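Galactonate dehydratase (Zobellia galactanivorans, PDB 5OLC) is an enzyme of the enolase superfamily that pairs a mandelate racemase/muconate lactonizing enzyme type N-terminal domain with a TIM-barrel-type C-terminal domain. Local coordinates at residues A[81-86]-A[283-288]; A[17-22]-A[376-381]. One frame throughout, in Å; residues are numbered along the deposited sequence.

Contact 1. Residues A[81-86]-A[283-288]; sequences GHEVLW and GLTEVK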
ATOM      1  N   GLY A  81      37.818  21.348   0.481  1.00 54.28           N
ATOM      2  CA  GLY A  81      36.903  20.499  -0.274  1.00 54.33           C
ATOM      3  C   GLY A  81      36.631  19.191   0.464  1.00 58.17           C
ATOM      4  O   GLY A  81      36.839  18.109  -0.090  1.00 57.49           O
ATOM      5  N   HIS A  82      36.159  19.300   1.733  1.00 54.26           N
ATOM      6  CA  HIS A  82      35.878  18.224   2.679  1.00 53.38           C
ATOM      7  C   HIS A  82      34.972  17.138   2.109  1.00 57.01           C
ATOM      8  O   HIS A  82      35.144  15.952   2.445  1.00 57.01           O
ATOM      9  CB  HIS A  82      35.305  18.803   3.984  1.00 54.24           C
ATOM     10  CG  HIS A  82      33.924  19.336   3.834  1.00 58.23           C
ATOM     11  ND1 HIS A  82      33.690  20.606   3.340  1.00 60.72           N
ATOM     12  CD2 HIS A  82      32.741  18.722   4.035  1.00 59.94           C
ATOM     13  CE1 HIS A  82      32.373  20.731   3.271  1.00 59.77           C
ATOM     14  NE2 HIS A  82      31.762  19.621   3.674  1.00 59.96           N
ATOM     15  N   GLU A  83      34.010  17.542   1.244  1.00 51.69           N
ATOM     16  CA  GLU A  83      33.067  16.616   0.609  1.00 50.34           C
ATOM     17  C   GLU A  83      33.758  15.716  -0.406  1.00 49.32           C
ATOM     18  O   GLU A  83      33.330  14.578  -0.573  1.00 48.71           O
ATOM     19  CB  GLU A  83      31.880  17.355  -0.014  1.00 51.68           C
ATOM     20  CG  GLU A  83      30.677  17.451   0.908  1.00 58.51           C
ATOM     21  CD  GLU A  83      29.502  18.309   0.466  1.00 68.42           C
ATOM     22  OE1 GLU A  83      29.138  18.272  -0.732  1.00 42.03           O
ATOM     23  OE2 GLU A  83      28.903  18.975   1.342  1.00 66.10           O
ATOM     24  N   VAL A  84      34.865  16.191  -1.027  1.00 42.03           N
ATOM     25  CA  VAL A  84      35.641  15.390  -1.980  1.00 40.56           C
ATOM     26  C   VAL A  84      36.323  14.241  -1.218  1.00 44.15           C
ATOM     27  O   VAL A  84      36.429  13.120  -1.734  1.00 43.01           O
ATOM     28  CB  VAL A  84      36.651  16.240  -2.798  1.00 43.65           C
ATOM     29  CG1 VAL A  84      37.199  15.479  -4.008  1.00 43.09           C
ATOM     30  CG2 VAL A  84      36.033  17.551  -3.235  1.00 43.55           C
ATOM     31  N   LEU A  85      36.739  14.522   0.035  1.00 41.53           N
ATOM     32  CA  LEU A  85      37.385  13.540   0.922  1.00 40.98           C
ATOM     33  C   LEU A  85      36.352  12.553   1.440  1.00 47.28           C
ATOM     34  O   LEU A  85      36.622  11.355   1.426  1.00 44.76           O
ATOM     35  CB  LEU A  85      38.140  14.224   2.084  1.00 39.60           C
ATOM     36  CG  LEU A  85      39.166  15.288   1.687  1.00 42.03           C
ATOM     37  CD1 LEU A  85      39.624  16.071   2.872  1.00 39.82           C
ATOM     38  CD2 LEU A  85      40.354  14.682   0.965  1.00 44.18           C
ATOM     39  N   TRP A  86      35.157  13.060   1.863  1.00 48.60           N
ATOM     40  CA  TRP A  86      34.037  12.260   2.383  1.00 50.01           C
ATOM     41  C   TRP A  86      33.606  11.259   1.343  1.00 55.85           C
ATOM     42  O   TRP A  86      33.489  10.081   1.660  1.00 56.33           O
ATOM     43  CB  TRP A  86      32.860  13.146   2.798  1.00 49.44           C
ATOM     44  CG  TRP A  86      31.929  12.514   3.775  1.00 51.18           C
ATOM     45  CD1 TRP A  86      31.852  12.768   5.110  1.00 54.27           C
ATOM     46  CD2 TRP A  86      30.903  11.553   3.490  1.00 51.57           C
ATOM     47  NE1 TRP A  86      30.875  11.984   5.687  1.00 53.63           N
ATOM     48  CE2 TRP A  86      30.269  11.241   4.714  1.00 55.11           C
ATOM     49  CE3 TRP A  86      30.466  10.908   2.315  1.00 53.24           C
ATOM     50  CZ2 TRP A  86      29.220  10.327   4.800  1.00 54.73           C
ATOM     51  CZ3 TRP A  86      29.456   9.966   2.408  1.00 54.89           C
ATOM     52  CH2 TRP A  86      28.840   9.688   3.637  1.00 55.59           C
ATOM     53  N   GLY A 283      29.674  12.268  10.457  1.00 41.45           N
ATOM     54  CA  GLY A 283      30.251  13.574  10.758  1.00 41.93           C
ATOM     55  C   GLY A 283      29.305  14.741  10.606  1.00 48.23           C
ATOM     56  O   GLY A 283      28.086  14.557  10.570  1.00 48.91           O
ATOM     57  N   LEU A 284      29.864  15.959  10.532  1.00 44.77           N
ATOM     58  CA  LEU A 284      29.047  17.161  10.377  1.00 44.67           C
ATOM     59  C   LEU A 284      28.412  17.238   9.002  1.00 46.97           C
ATOM     60  O   LEU A 284      27.258  17.667   8.899  1.00 47.86           O
ATOM     61  CB  LEU A 284      29.840  18.430  10.690  1.00 45.40           C
ATOM     62  CG  LEU A 284      29.975  18.754  12.173  1.00 49.93           C
ATOM     63  CD1 LEU A 284      31.153  19.645  12.416  1.00 49.62           C
ATOM     64  CD2 LEU A 284      28.671  19.341  12.751  1.00 51.29           C
ATOM     65  N   THR A 285      29.148  16.779   7.954  1.00 39.97           N
ATOM     66  CA  THR A 285      28.683  16.720   6.574  1.00 38.03           C
ATOM     67  C   THR A 285      27.451  15.882   6.493  1.00 42.15           C
ATOM     68  O   THR A 285      26.485  16.352   5.932  1.00 43.96           O
ATOM     69  CB  THR A 285      29.781  16.173   5.651  1.00 45.38           C
ATOM     70  OG1 THR A 285      30.948  16.981   5.779  1.00 47.71           O
ATOM     71  CG2 THR A 285      29.336  16.047   4.181  1.00 39.46           C
ATOM     72  N   GLU A 286      27.452  14.653   7.042  1.00 40.72           N
ATOM     73  CA  GLU A 286      26.267  13.802   6.929  1.00 41.67           C
ATOM     74  C   GLU A 286      25.172  14.184   7.872  1.00 46.99           C
ATOM     75  O   GLU A 286      24.050  14.219   7.399  1.00 49.62           O
ATOM     76  CB  GLU A 286      26.548  12.305   7.011  1.00 43.18           C
ATOM     77  CG  GLU A 286      25.571  11.483   6.175  1.00 51.14           C
ATOM     78  CD  GLU A 286      25.853  11.403   4.683  1.00 71.93           C
ATOM     79  OE1 GLU A 286      26.546  12.298   4.145  1.00 64.26           O
ATOM     80  OE2 GLU A 286      25.380  10.431   4.049  1.00 58.83           O
ATOM     81  N   VAL A 287      25.448  14.524   9.164  1.00 40.56           N
ATOM     82  CA  VAL A 287      24.365  14.960  10.064  1.00 38.53           C
ATOM     83  C   VAL A 287      23.651  16.182   9.486  1.00 44.35           C
ATOM     84  O   VAL A 287      22.437  16.289   9.647  1.00 44.73           O
ATOM     85  CB  VAL A 287      24.770  15.131  11.531  1.00 41.00           C
ATOM     86  CG1 VAL A 287      23.608  15.679  12.361  1.00 41.02           C
ATOM     87  CG2 VAL A 287      25.226  13.796  12.097  1.00 40.26           C
ATOM     88  N   LYS A 288      24.365  17.041   8.721  1.00 41.92           N
ATOM     89  CA  LYS A 288      23.715  18.174   8.026  1.00 41.63           C
ATOM     90  C   LYS A 288      22.779  17.646   6.927  1.00 42.44           C
ATOM     91  O   LYS A 288      21.677  18.167   6.764  1.00 40.65           O
ATOM     92  CB  LYS A 288      24.739  19.143   7.404  1.00 44.00           C
ATOM     93  CG  LYS A 288      24.528  20.620   7.776  1.00 59.37           C
ATOM     94  CD  LYS A 288      23.195  21.231   7.305  1.00 68.33           C
ATOM     95  CE  LYS A 288      23.328  22.690   6.949  1.00 77.49           C
ATOM     96  NZ  LYS A 288      21.998  23.342   6.805  1.00 92.30           N
TER

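Contact 2. Residues A[17-22]-A[376-381]; sequences YVISHK and DKLEHY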
ATOM      1  N   TYR A  17      44.319   9.011  18.188  1.00 52.52           N
ATOM      2  CA  TYR A  17      44.752   8.755  19.560  1.00 53.70           C
ATOM      3  C   TYR A  17      43.636   8.128  20.349  1.00 58.39           C
ATOM      4  O   TYR A  17      42.543   8.698  20.415  1.00 57.60           O
ATOM      5  CB  TYR A  17      45.198  10.035  20.281  1.00 56.26           C
ATOM      6  CG  TYR A  17      46.245  10.851  19.551  1.00 60.82           C
ATOM      7  CD1 TYR A  17      47.580  10.449  19.529  1.00 63.67           C
ATOM      8  CD2 TYR A  17      45.920  12.059  18.942  1.00 61.88           C
ATOM      9  CE1 TYR A  17      48.554  11.202  18.870  1.00 64.81           C
ATOM     10  CE2 TYR A  17      46.886  12.824  18.284  1.00 63.05           C
ATOM     11  CZ  TYR A  17      48.204  12.390  18.250  1.00 70.11           C
ATOM     12  OH  TYR A  17      49.171  13.118  17.596  1.00 68.95           O
ATOM     13  N   VAL A  18      43.907   6.944  20.943  1.00 55.58           N
ATOM     14  CA  VAL A  18      42.976   6.210  21.803  1.00 54.86           C
ATOM     15  C   VAL A  18      43.321   6.620  23.221  1.00 62.05           C
ATOM     16  O   VAL A  18      44.449   6.390  23.674  1.00 62.94           O
ATOM     17  CB  VAL A  18      43.055   4.679  21.636  1.00 56.63           C
ATOM     18  CG1 VAL A  18      42.126   3.984  22.618  1.00 55.93           C
ATOM     19  CG2 VAL A  18      42.742   4.260  20.217  1.00 55.86           C
ATOM     20  N   ILE A  19      42.377   7.261  23.905  1.00 59.67           N
ATOM     21  CA  ILE A  19      42.621   7.736  25.260  1.00 60.46           C
ATOM     22  C   ILE A  19      41.760   6.939  26.238  1.00 68.93           C
ATOM     23  O   ILE A  19      40.567   6.748  25.991  1.00 69.25           O
ATOM     24  CB  ILE A  19      42.514   9.288  25.389  1.00 62.70           C
ATOM     25  CG1 ILE A  19      41.173   9.842  24.823  1.00 62.22           C
ATOM     26  CG2 ILE A  19      43.722   9.948  24.714  1.00 62.37           C
ATOM     27  CD1 ILE A  19      40.770  11.284  25.262  1.00 59.12           C
ATOM     28  N   SER A  20      42.391   6.412  27.307  1.00 68.06           N
ATOM     29  CA  SER A  20      41.743   5.566  28.312  1.00 69.17           C
ATOM     30  C   SER A  20      41.734   6.154  29.739  1.00 77.74           C
ATOM     31  O   SER A  20      42.680   6.848  30.113  1.00 78.50           O
ATOM     32  CB  SER A  20      42.405   4.191  28.316  1.00 72.32           C
ATOM     33  OG  SER A  20      41.643   3.267  29.077  1.00 82.98           O
ATOM     34  N   HIS A  21      40.671   5.866  30.535  1.00 77.05           N
ATOM     35  CA  HIS A  21      40.523   6.307  31.940  1.00 78.40           C
ATOM     36  C   HIS A  21      39.440   5.505  32.692  1.00 86.54           C
ATOM     37  O   HIS A  21      38.316   5.409  32.206  1.00 87.22           O
ATOM     38  CB  HIS A  21      40.309   7.841  32.036  1.00 79.10           C
ATOM     39  CG  HIS A  21      39.267   8.303  33.009  1.00 82.60           C
ATOM     40  ND1 HIS A  21      39.515   8.350  34.369  1.00 84.57           N
ATOM     41  CD2 HIS A  21      38.018   8.767  32.776  1.00 84.54           C
ATOM     42  CE1 HIS A  21      38.402   8.813  34.921  1.00 84.17           C
ATOM     43  NE2 HIS A  21      37.477   9.086  34.001  1.00 84.42           N
ATOM     44  N   LYS A  22      39.785   4.930  33.871  1.00 85.26           N
ATOM     45  CA  LYS A  22      38.875   4.145  34.723  1.00 86.16           C
ATOM     46  C   LYS A  22      38.404   4.984  35.911  1.00 94.00           C
ATOM     47  O   LYS A  22      39.226   5.680  36.505  1.00 94.32           O
ATOM     48  CB  LYS A  22      39.578   2.875  35.231  1.00 88.26           C
ATOM     49  N   ASP A 376      49.792  17.217  27.069  1.00 70.16           N
ATOM     50  CA  ASP A 376      50.391  16.571  28.236  1.00 70.43           C
ATOM     51  C   ASP A 376      49.392  15.582  28.826  1.00 73.54           C
ATOM     52  O   ASP A 376      49.767  14.446  29.133  1.00 73.25           O
ATOM     53  CB  ASP A 376      50.844  17.608  29.278  1.00 73.03           C
ATOM     54  CG  ASP A 376      51.962  18.534  28.814  1.00 87.27           C
ATOM     55  OD1 ASP A 376      52.824  18.081  28.014  1.00 88.46           O
ATOM     56  OD2 ASP A 376      52.005  19.687  29.286  1.00 94.58           O
ATOM     57  N   LYS A 377      48.104  15.990  28.924  1.00 69.86           N
ATOM     58  CA  LYS A 377      47.010  15.127  29.408  1.00 69.26           C
ATOM     59  C   LYS A 377      46.637  14.072  28.357  1.00 72.13           C
ATOM     60  O   LYS A 377      46.089  13.028  28.701  1.00 71.21           O
ATOM     61  CB  LYS A 377      45.800  15.946  29.850  1.00 71.46           C
ATOM     62  CG  LYS A 377      46.144  16.935  30.949  1.00 86.51           C
ATOM     63  CD  LYS A 377      45.428  16.617  32.244  1.00 99.93           C
ATOM     64  CE  LYS A 377      45.316  17.829  33.146  1.00111.71           C
ATOM     65  NZ  LYS A 377      44.470  18.910  32.556  1.00118.83           N
ATOM     66  N   LEU A 378      46.990  14.337  27.084  1.00 68.78           N
ATOM     67  CA  LEU A 378      46.828  13.434  25.945  1.00 68.71           C
ATOM     68  C   LEU A 378      47.855  12.320  26.113  1.00 75.85           C
ATOM     69  O   LEU A 378      47.455  11.156  26.151  1.00 76.92           O
ATOM     70  CB  LEU A 378      47.037  14.195  24.610  1.00 68.39           C
ATOM     71  CG  LEU A 378      46.701  13.548  23.241  1.00 72.16           C
ATOM     72  CD1 LEU A 378      47.816  12.670  22.715  1.00 71.94           C
ATOM     73  CD2 LEU A 378      45.362  12.881  23.213  1.00 73.58           C
ATOM     74  N   GLU A 379      49.168  12.666  26.269  1.00 73.79           N
ATOM     75  CA  GLU A 379      50.264  11.692  26.479  1.00 73.64           C
ATOM     76  C   GLU A 379      50.064  10.849  27.732  1.00 74.91           C
ATOM     77  O   GLU A 379      50.405   9.666  27.733  1.00 74.01           O
ATOM     78  CB  GLU A 379      51.641  12.375  26.521  1.00 75.35           C
ATOM     79  CG  GLU A 379      52.216  12.699  25.146  1.00 90.31           C
ATOM     80  CD  GLU A 379      52.655  11.533  24.280  1.00117.89           C
ATOM     81  OE1 GLU A 379      52.412  11.587  23.050  1.00108.60           O
ATOM     82  OE2 GLU A 379      53.263  10.582  24.826  1.00114.65           O
ATOM     83  N   HIS A 380      49.485  11.460  28.786  1.00 69.84           N
ATOM     84  CA  HIS A 380      49.212  10.788  30.046  1.00 68.99           C
ATOM     85  C   HIS A 380      48.127   9.738  29.948  1.00 71.10           C
ATOM     86  O   HIS A 380      48.320   8.639  30.458  1.00 72.25           O
ATOM     87  CB  HIS A 380      48.887  11.784  31.173  1.00 69.99           C
ATOM     88  CG  HIS A 380      48.563  11.101  32.468  1.00 73.65           C
ATOM     89  ND1 HIS A 380      47.281  11.105  32.982  1.00 75.54           N
ATOM     90  CD2 HIS A 380      49.348  10.328  33.257  1.00 75.60           C
ATOM     91  CE1 HIS A 380      47.337  10.388  34.092  1.00 75.04           C
ATOM     92  NE2 HIS A 380      48.557   9.892  34.292  1.00 75.48           N
ATOM     93  N   TYR A 381      46.987  10.070  29.326  1.00 65.21           N
ATOM     94  CA  TYR A 381      45.832   9.183  29.227  1.00 64.00           C
ATOM     95  C   TYR A 381      45.850   8.178  28.072  1.00 69.99           C
ATOM     96  O   TYR A 381      44.992   7.299  28.048  1.00 69.30           O
ATOM     97  CB  TYR A 381      44.563  10.014  29.175  1.00 64.18           C
ATOM     98  CG  TYR A 381      44.144  10.579  30.509  1.00 64.08           C
ATOM     99  CD1 TYR A 381      43.426   9.808  31.417  1.00 66.08           C
ATOM    100  CD2 TYR A 381      44.373  11.914  30.827  1.00 63.91           C
ATOM    101  CE1 TYR A 381      42.978  10.342  32.624  1.00 67.10           C
ATOM    102  CE2 TYR A 381      43.939  12.457  32.035  1.00 64.52           C
ATOM    103  CZ  TYR A 381      43.241  11.665  32.933  1.00 70.44           C
ATOM    104  OH  TYR A 381      42.821  12.159  34.144  1.00 69.00           O
TER

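Contact 1. Residues A[81-86]-A[283-288]
Glu83 and Thr285 mark the nearest backbone approach, with CA atoms 7.4 Å apart, where the short axes of helices 82-86 and 283-288 pass 10.6 Å from each other at 90°. At that separation the gap is bridged mainly by side chains, and Thr285 sits in the middle of them. Thr285 OG1 meets His82 tip to tip, lying 3.0 Å from His82 CD2 at the ring edge, close to the ring plane. This buried hydroxyl is satisfied by Asp110 and the indole nitrogen of Trp114, both on helix 101-120. The methyl group, Thr285 CG2, rests 3.8 Å from Glu83 CG, while Thr285 CB stands 4.0 Å from Trp86 CD1. Trp86 has CG anti to its backbone N (chi1 -158°), which starts its indole toward the second helix. Glu286 OE1 lies over one face of the Trp86 indole, toward the rim, 3.4 Å from Trp86 CZ2; the carboxylate and ring planes are 15° apart. A salt bridge from Glu286 OE2 to Lys259 may offset the cost of placing this charge on a pi face, and Trp86 NE1 is held by Gly282 O. Glu83 OE1 turns to Lys288 and Lys133 of the second subunit. The arrangement is an interdomain junction of the enolase-superfamily fold, a helix of the N-terminal domain crossing the barrel helix 283-296, which follows strand 273-274 and precedes strand 300-301.

Contact 2. Residues A[17-22]-A[376-381]
Ser20 and Tyr381 join an outermost strand of the N-terminal domain's three-stranded antiparallel sheet to the short helix 375-381 near the chain's C-terminus. Ser20 N donates to Tyr381 O over 2.8 Å, nearly straight at 163°, with the donor tilted 30° from the carbonyl plane. The strand and helix segments cross at 72°, and an apolar patch lies beside the bond. Leu378 CG stands anti to the backbone N, and from there the two methyls diverge: Leu378 CD1 sits over one face of the Tyr17 ring in a CH-pi contact, 4.0 Å from its centroid, and Leu378 CD2 touches Ile19 CG2 at 3.7 Å. Beyond Ser20, the Tyr381 ring presents its edge to Ser20 O, with Tyr381 CD1 3.3 Å away, while His21 CB meets Tyr381 CE1 obliquely at 3.7 Å. Backbone bonds of Tyr17, Ile19 and His21 to strand 36-46 fix the strand from the sheet side and leave the intervening Ser20 N for the helix. Farther out, helix 344-349 touches the His21 and Tyr381 side chains. The three hydroxyls have hydrogen-bond partners outside the segments: Tyr17 OH pairs with Glu15 OE1, Ser20 OG with Lys38 NZ, and Tyr381 OH with Glu348 OE1.

The two contacts share no helix or strand, and their centres lie about 27 Å apart, yet each draws its first segment from the N-terminal domain. Contact 1 is wholly buried and reaches across to the barrel, next to the second subunit; contact 2 lies farther from the chain centre, is partly buried and touches no other chain of the assembly. Their chemistry differs accordingly. In 81-86 with 283-288, polar and charged side chains meet an indole by van der Waals contact, and several of their polar atoms bond to residues outside the pair, whereas 17-22 with 376-381 combines a direct backbone bond with aliphatic and aromatic packing. Along the sequence, contact 1 is nested within the loop that contact 2 closes.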